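Mandelate racemase/muconate lactonizing protein (PDB 3VC5) probably catalyses the magnesium-dependent dehydration of D-glucarate to 5-dehydro-4-deoxy-D-glucarate, as a member of the mandelate racemase/muconate lactonizing enzyme family. Local coordinates at residues R53-V58 and L67-G72; R97-V102 and K125-V130; D104-N109 and S121-T126. All coordinates share one frame; numbering follows the deposited sequence.

From the N terminus, the chain first makes the hairpin of strands 50-60 and 65-71, and interaction 1 closes its short connection. Helix 74-85 then leads to helix 95-106, whose residues 97-102 meet residues 125-130 of helix 123-146 in interaction 2. Interaction 3 starts just further along, at residues 104-109, where helix 95-106 ends; its shorter loop falls within the span of interaction 2, but both end on the same part of helix 123-146, sharing Lys125 and Thr126. Interaction 1 stands before both in the chain, yet Tyr71 and Thr70 pack against Arg129 of interaction 2. Together the contacts tie sheet and helices of the N-terminal domain.

Interaction 1: residues R53-V58 and L67-G72; sequences RTIVEV and LGETYG
Arg53-Val58 and Leu67-Gly72 pair as the two antiparallel arms of a beta hairpin in the N-terminal domain, and a buried salt bridge marks the end far from its turn. Two hydrogen-bonded pairs carry the ladder, Thr54 with Thr70 and Val56 with Gly68; Val56 N reaches Gly68 O at 2.9 Å, and Gly68 N returns the bond to Val56 O. Between them, Ile55 and Glu69 form a non-hydrogen-bonded pair. The methyl Ile55 CD1 packs 3.9 Å from the methylene Glu69 CG, since the glutamate's aliphatic stem offers an apolar flank before its carboxylate; Glu57 and Leu67 also run side by side.

Arg53 bends at its second and third torsions (-66° and -89°), which turns the guanidinium back over the neighbouring strand. Glu69 OE2 lies near the guanidinium plane and receives Arg53 NE on its anti lone pair at 2.8 Å; Arg53 NH2 bonds the same oxygen weakly and also bonds Ser346 OG. The two flat groups stand nearly perpendicular, while Thr70 O sits over one guanidinium face. Glu69 OE2 also accepts from Leu343 N, and OE1 from Ser346 N, which probably offsets the cost of burying the charge. Thr54 OG1 donates to Tyr71 O at 2.8 Å, adding a side-chain bond beside the backbone ladder. Tyr71 comes within about 6 Å, side chain to side chain, of His338, a predicted proton acceptor.

Strand 25-36 flanks strand 50-60 on the side away from this pairing. Thr70 and Val58 rest on helix 123-146, Thr70 OG1 bonding His76 of helix 74-85, whereas Arg53 and Tyr71 reach helix 312-315.

Interaction 2: residues R97-V102 and K125-V130; sequences RIYRRV and KTVDRV
Tyr99 reaches across from helix 95-106 to lay its ring over Val127 and put its hydroxyl on Asp128. With CG anti to the backbone N (chi1 -168°), the long side chain extends toward the other helix. Val127 CG1 lies under one ring face, 4.0 Å from the centroid of the Tyr99 ring, a CH-pi contact in which the two side chains cross at about a right angle. The phenol edge faces Asp128: Tyr99 OH donates to Asp128 OD1 at 2.6 Å, on the syn side of the carboxylate but tilted out of its plane. Tyrosine thus suits both demands, a broad apolar face and a polar tip. Asp128 OD2 forms a salt bridge with Arg320, so each carboxylate oxygen has its own partner.

A leucine here would probably leave Asp128 OD1 without its hydroxyl mate and Val127 CG1 without a ring to rest on.

Beside the ring, Val102 CG1 meets Val130 CG1 at 3.6 Å and lies 3.8 Å from Val127 O. The helix segments cross at 122°, their axes 9.7 Å apart. Around them, Phe131 meets Tyr99 edge-to-face, Phe134 backs Val102, and Val130 packs on helix 74-85.

Interaction 3: residues D104-N109 and S121-T126; sequences DVVGAN and SSRVKT
Arg123, in the first turn of helix 123-146, curls over the Val106-Asn109 turn that ends helix 95-106. From CB, its CG runs anti to the backbone N, and bends at the next two torsions (80° and 89°) fold the chain back over the turn. CD, the last apolar carbon, comes 3.2 Å from Gly107 O. NE is also close to Gly107 O, but that oxygen sits over the guanidinium face, where the N-H does not point, and the angle is too poor for a bond. The guanidinium lies over the Gly107-Ala108 peptide, with Gly107 C and Ala108 N beneath its centre. At the tip, NH2 lies over Ala108 CA and CB, whereas NH1, whose modelled place is doubtful, makes at most weak bonds to the carbonyl oxygens of Ala108 and Asn109.

The turn is type II', and Gly107 suits its positive phi of 59°. Asn109 braces it, since ND2 and the backbone N both donate to Val106 O, from opposite faces. Ser122 is the N-cap of the facing helix, its OG accepting from Lys125 N.

Thr126 CG2 packs on Val106 CG1 at 3.7 Å. Val106 continues onto Val127 and Val130 of helix 123-146 and onto Gln79 of helix 74-85, while Ile110 in the following loop touches Arg123.

Interaction 1: residues R53-V58 and L67-G72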
# COMPACT_ATOMS: atom_id res chain seq x y z
N ARG A 53 -17.14 20.68 11.19
CA ARG A 53 -15.99 19.76 11.24
C ARG A 53 -15.85 19.29 12.67
O ARG A 53 -16.43 19.90 13.60
CB ARG A 53 -14.67 20.43 10.81
CG ARG A 53 -14.63 20.91 9.36
CD ARG A 53 -14.69 19.79 8.34
NE ARG A 53 -13.37 19.27 7.97
CZ ARG A 53 -13.20 18.30 7.07
NH1 ARG A 53 -14.27 17.79 6.47
NH2 ARG A 53 -11.98 17.83 6.77
N THR A 54 -15.04 18.25 12.86
CA THR A 54 -14.70 17.80 14.20
C THR A 54 -13.19 17.81 14.28
O THR A 54 -12.49 17.25 13.40
CB THR A 54 -15.21 16.35 14.47
OG1 THR A 54 -16.62 16.32 14.31
CG2 THR A 54 -14.85 15.92 15.90
N ILE A 55 -12.68 18.52 15.27
CA ILE A 55 -11.26 18.53 15.54
C ILE A 55 -10.91 17.51 16.61
O ILE A 55 -11.56 17.44 17.66
CB ILE A 55 -10.81 19.94 15.98
CG1 ILE A 55 -11.30 20.96 14.95
CG2 ILE A 55 -9.31 19.98 16.23
CD1 ILE A 55 -10.84 20.76 13.54
N VAL A 56 -9.87 16.73 16.34
CA VAL A 56 -9.42 15.75 17.32
C VAL A 56 -8.00 16.05 17.77
O VAL A 56 -7.13 16.35 16.95
CB VAL A 56 -9.45 14.31 16.68
CG1 VAL A 56 -8.73 13.29 17.56
CG2 VAL A 56 -10.88 13.91 16.40
N GLU A 57 -7.75 15.97 19.08
CA GLU A 57 -6.40 16.14 19.59
C GLU A 57 -6.05 14.97 20.47
O GLU A 57 -6.70 14.75 21.51
CB GLU A 57 -6.26 17.47 20.36
CG GLU A 57 -4.81 17.72 20.80
CD GLU A 57 -4.60 19.05 21.51
OE1 GLU A 57 -5.54 19.52 22.22
OE2 GLU A 57 -3.49 19.62 21.37
N VAL A 58 -5.02 14.21 20.07
CA VAL A 58 -4.58 13.04 20.81
C VAL A 58 -3.42 13.48 21.67
O VAL A 58 -2.52 14.18 21.19
CB VAL A 58 -4.13 11.88 19.83
CG1 VAL A 58 -3.47 10.73 20.63
CG2 VAL A 58 -5.33 11.37 19.03
N LEU A 67 -2.84 16.22 16.00
CA LEU A 67 -4.12 16.76 15.51
C LEU A 67 -4.71 15.94 14.36
O LEU A 67 -3.98 15.46 13.46
CB LEU A 67 -3.94 18.19 15.02
CG LEU A 67 -3.51 19.16 16.12
CD1 LEU A 67 -3.17 20.51 15.47
CD2 LEU A 67 -4.59 19.32 17.21
N GLY A 68 -6.03 15.80 14.38
CA GLY A 68 -6.77 15.24 13.23
C GLY A 68 -8.00 16.07 13.00
O GLY A 68 -8.41 16.87 13.86
N GLU A 69 -8.59 15.92 11.83
CA GLU A 69 -9.75 16.73 11.43
C GLU A 69 -10.66 15.87 10.57
O GLU A 69 -10.20 15.18 9.66
CB GLU A 69 -9.30 17.99 10.69
CG GLU A 69 -10.47 18.83 10.15
CD GLU A 69 -10.04 20.02 9.31
OE1 GLU A 69 -8.88 20.50 9.42
OE2 GLU A 69 -10.89 20.49 8.52
N THR A 70 -11.96 15.91 10.86
CA THR A 70 -12.90 15.06 10.14
C THR A 70 -14.25 15.79 10.05
O THR A 70 -14.36 16.98 10.41
CB THR A 70 -13.01 13.69 10.81
OG1 THR A 70 -13.84 12.82 10.01
CG2 THR A 70 -13.56 13.78 12.24
N TYR A 71 -15.28 15.11 9.57
CA TYR A 71 -16.61 15.70 9.34
C TYR A 71 -17.26 16.06 10.66
O TYR A 71 -16.91 15.47 11.71
CB TYR A 71 -17.51 14.65 8.66
CG TYR A 71 -16.84 14.12 7.44
CD1 TYR A 71 -16.66 14.91 6.30
CD2 TYR A 71 -16.38 12.80 7.40
CE1 TYR A 71 -16.00 14.41 5.17
CE2 TYR A 71 -15.75 12.29 6.27
CZ TYR A 71 -15.58 13.09 5.15
OH TYR A 71 -14.96 12.57 4.05
N GLY A 72 -18.18 17.03 10.61
CA GLY A 72 -18.91 17.48 11.81
C GLY A 72 -20.35 17.01 11.94
O GLY A 72 -21.01 17.31 12.95

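Interaction 2: residues R97-V102 and K125-V130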
# COMPACT_ATOMS: atom_id res chain seq x y z
N ARG A 97 -4.10 -1.92 15.62
CA ARG A 97 -4.90 -2.12 16.82
C ARG A 97 -5.93 -1.00 17.00
O ARG A 97 -7.07 -1.25 17.39
CB ARG A 97 -3.97 -2.20 18.03
CG ARG A 97 -4.59 -2.83 19.23
CD ARG A 97 -3.53 -3.24 20.29
NE ARG A 97 -4.17 -3.79 21.47
CZ ARG A 97 -3.60 -3.88 22.67
NH1 ARG A 97 -2.37 -3.45 22.85
NH2 ARG A 97 -4.28 -4.40 23.69
N ILE A 98 -5.52 0.25 16.77
CA ILE A 98 -6.45 1.36 16.85
C ILE A 98 -7.58 1.20 15.81
O ILE A 98 -8.76 1.44 16.10
CB ILE A 98 -5.70 2.72 16.67
CG1 ILE A 98 -4.80 2.96 17.88
CG2 ILE A 98 -6.68 3.89 16.43
CD1 ILE A 98 -3.77 4.08 17.66
N TYR A 99 -7.22 0.79 14.61
CA TYR A 99 -8.24 0.49 13.59
C TYR A 99 -9.26 -0.56 14.06
O TYR A 99 -10.47 -0.37 13.92
CB TYR A 99 -7.59 0.03 12.28
CG TYR A 99 -8.55 -0.01 11.12
CD1 TYR A 99 -8.70 1.08 10.29
CD2 TYR A 99 -9.29 -1.16 10.84
CE1 TYR A 99 -9.57 1.08 9.23
CE2 TYR A 99 -10.17 -1.19 9.76
CZ TYR A 99 -10.30 -0.07 8.96
OH TYR A 99 -11.18 -0.12 7.90
N ARG A 100 -8.78 -1.67 14.66
CA ARG A 100 -9.70 -2.71 15.16
C ARG A 100 -10.58 -2.17 16.29
O ARG A 100 -11.76 -2.50 16.36
CB ARG A 100 -8.92 -3.94 15.63
CG ARG A 100 -8.29 -4.75 14.50
CD ARG A 100 -7.87 -6.15 14.96
NE ARG A 100 -7.08 -6.09 16.19
CZ ARG A 100 -5.76 -5.99 16.23
NH1 ARG A 100 -5.03 -5.95 15.12
NH2 ARG A 100 -5.15 -5.93 17.41
N ARG A 101 -10.03 -1.30 17.15
CA ARG A 101 -10.83 -0.71 18.23
C ARG A 101 -11.94 0.20 17.66
O ARG A 101 -13.09 0.15 18.11
CB ARG A 101 -9.91 0.09 19.18
CG ARG A 101 -10.58 0.70 20.42
CD ARG A 101 -11.07 -0.32 21.46
NE ARG A 101 -10.04 -1.28 21.91
CZ ARG A 101 -9.15 -1.08 22.89
NH1 ARG A 101 -9.09 0.07 23.56
NH2 ARG A 101 -8.30 -2.06 23.21
N VAL A 102 -11.59 0.99 16.65
CA VAL A 102 -12.60 1.83 16.00
C VAL A 102 -13.69 0.94 15.37
O VAL A 102 -14.90 1.22 15.49
CB VAL A 102 -11.97 2.73 14.93
CG1 VAL A 102 -13.05 3.39 14.07
CG2 VAL A 102 -11.08 3.81 15.57
N LYS A 125 -16.41 2.05 4.86
CA LYS A 125 -16.22 3.48 4.72
C LYS A 125 -16.52 4.19 6.05
O LYS A 125 -15.87 5.21 6.38
CB LYS A 125 -17.10 4.03 3.58
CG LYS A 125 -16.76 5.44 3.12
CD LYS A 125 -17.65 5.82 1.94
CE LYS A 125 -17.71 7.27 1.66
NZ LYS A 125 -19.07 7.69 1.17
N THR A 126 -17.51 3.70 6.80
CA THR A 126 -17.85 4.31 8.09
C THR A 126 -16.67 4.17 9.06
O THR A 126 -16.23 5.16 9.69
CB THR A 126 -19.11 3.67 8.68
OG1 THR A 126 -20.20 3.95 7.80
CG2 THR A 126 -19.41 4.25 10.07
N VAL A 127 -16.13 2.97 9.13
CA VAL A 127 -14.94 2.71 9.99
C VAL A 127 -13.76 3.57 9.54
O VAL A 127 -13.10 4.21 10.37
CB VAL A 127 -14.55 1.24 9.95
CG1 VAL A 127 -13.21 1.00 10.70
CG2 VAL A 127 -15.67 0.39 10.55
N ASP A 128 -13.54 3.66 8.22
CA ASP A 128 -12.40 4.40 7.72
C ASP A 128 -12.58 5.88 8.03
O ASP A 128 -11.61 6.59 8.33
CB ASP A 128 -12.30 4.24 6.20
CG ASP A 128 -11.66 2.91 5.79
OD1 ASP A 128 -11.11 2.20 6.69
OD2 ASP A 128 -11.61 2.61 4.58
N ARG A 129 -13.82 6.39 7.89
CA ARG A 129 -14.10 7.79 8.21
C ARG A 129 -13.81 8.11 9.69
O ARG A 129 -13.21 9.15 10.03
CB ARG A 129 -15.55 8.19 7.85
CG ARG A 129 -15.79 8.31 6.35
CD ARG A 129 -17.29 8.26 6.00
NE ARG A 129 -18.11 8.89 7.02
CZ ARG A 129 -18.82 10.00 6.87
NH1 ARG A 129 -19.55 10.46 7.89
NH2 ARG A 129 -18.83 10.64 5.69
N VAL A 130 -14.20 7.19 10.57
CA VAL A 130 -13.98 7.41 12.00
C VAL A 130 -12.49 7.27 12.34
O VAL A 130 -11.90 8.11 13.03
CB VAL A 130 -14.87 6.51 12.85
CG1 VAL A 130 -14.53 6.70 14.35
CG2 VAL A 130 -16.35 6.85 12.57

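Interaction 3: residues D104-N109 and S121-T126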
# COMPACT_ATOMS: atom_id res chain seq x y z
N ASP A 104 -14.61 -2.03 16.31
CA ASP A 104 -15.44 -2.52 17.42
C ASP A 104 -16.46 -1.48 17.87
O ASP A 104 -17.62 -1.80 18.18
CB ASP A 104 -14.55 -2.92 18.61
CG ASP A 104 -13.74 -4.15 18.37
OD1 ASP A 104 -14.06 -4.96 17.46
OD2 ASP A 104 -12.78 -4.35 19.16
N VAL A 105 -16.04 -0.22 17.96
CA VAL A 105 -16.94 0.80 18.46
C VAL A 105 -18.05 1.07 17.46
O VAL A 105 -19.22 1.17 17.82
CB VAL A 105 -16.19 2.11 18.81
CG1 VAL A 105 -17.17 3.22 19.14
CG2 VAL A 105 -15.24 1.88 19.98
N VAL A 106 -17.69 1.19 16.19
CA VAL A 106 -18.65 1.47 15.14
C VAL A 106 -19.63 0.32 15.06
O VAL A 106 -20.82 0.54 14.84
CB VAL A 106 -17.93 1.65 13.77
CG1 VAL A 106 -18.90 1.59 12.60
CG2 VAL A 106 -17.16 2.98 13.77
N GLY A 107 -19.13 -0.89 15.24
CA GLY A 107 -19.99 -2.05 15.39
C GLY A 107 -20.82 -2.14 14.14
O GLY A 107 -20.29 -2.19 13.02
N ALA A 108 -22.14 -2.12 14.33
CA ALA A 108 -23.10 -2.29 13.24
C ALA A 108 -23.54 -0.98 12.58
O ALA A 108 -24.31 -0.96 11.59
CB ALA A 108 -24.30 -3.04 13.77
N ASN A 109 -23.10 0.13 13.15
CA ASN A 109 -23.55 1.42 12.67
C ASN A 109 -23.01 1.63 11.25
O ASN A 109 -21.85 1.28 10.96
CB ASN A 109 -23.00 2.49 13.61
CG ASN A 109 -23.75 2.56 14.92
OD1 ASN A 109 -24.87 3.07 14.97
ND2 ASN A 109 -23.13 2.07 16.00
N SER A 121 -22.63 4.95 1.41
CA SER A 121 -22.13 4.59 2.73
C SER A 121 -21.96 3.09 2.81
O SER A 121 -22.65 2.32 2.12
CB SER A 121 -23.14 5.03 3.79
OG SER A 121 -23.41 6.42 3.70
N SER A 122 -21.06 2.65 3.69
CA SER A 122 -20.86 1.23 3.91
C SER A 122 -20.20 1.05 5.26
O SER A 122 -19.76 2.03 5.89
CB SER A 122 -19.95 0.63 2.83
OG SER A 122 -18.69 1.29 2.81
N ARG A 123 -20.09 -0.19 5.69
CA ARG A 123 -19.42 -0.47 6.95
C ARG A 123 -17.96 -0.05 6.92
O ARG A 123 -17.50 0.65 7.85
CB ARG A 123 -19.50 -1.95 7.33
CG ARG A 123 -18.79 -2.26 8.65
CD ARG A 123 -19.64 -1.90 9.86
NE ARG A 123 -20.51 -3.01 10.29
CZ ARG A 123 -21.83 -2.93 10.40
NH1 ARG A 123 -22.45 -1.79 10.13
NH2 ARG A 123 -22.54 -3.98 10.80
N VAL A 124 -17.22 -0.45 5.89
CA VAL A 124 -15.80 -0.12 5.84
C VAL A 124 -15.63 1.39 5.72
O VAL A 124 -14.77 1.95 6.37
CB VAL A 124 -15.03 -0.88 4.72
CG1 VAL A 124 -13.62 -0.33 4.53
CG2 VAL A 124 -15.04 -2.39 5.02
N LYS A 125 -16.41 2.05 4.86
CA LYS A 125 -16.22 3.48 4.72
C LYS A 125 -16.52 4.19 6.05
O LYS A 125 -15.87 5.21 6.38
CB LYS A 125 -17.10 4.03 3.58
CG LYS A 125 -16.76 5.44 3.12
CD LYS A 125 -17.65 5.82 1.94
CE LYS A 125 -17.71 7.27 1.66
NZ LYS A 125 -19.07 7.69 1.17
N THR A 126 -17.51 3.70 6.80
CA THR A 126 -17.85 4.31 8.09
C THR A 126 -16.67 4.17 9.06
O THR A 126 -16.23 5.16 9.69
CB THR A 126 -19.11 3.67 8.68
OG1 THR A 126 -20.20 3.95 7.80
CG2 THR A 126 -19.41 4.25 10.07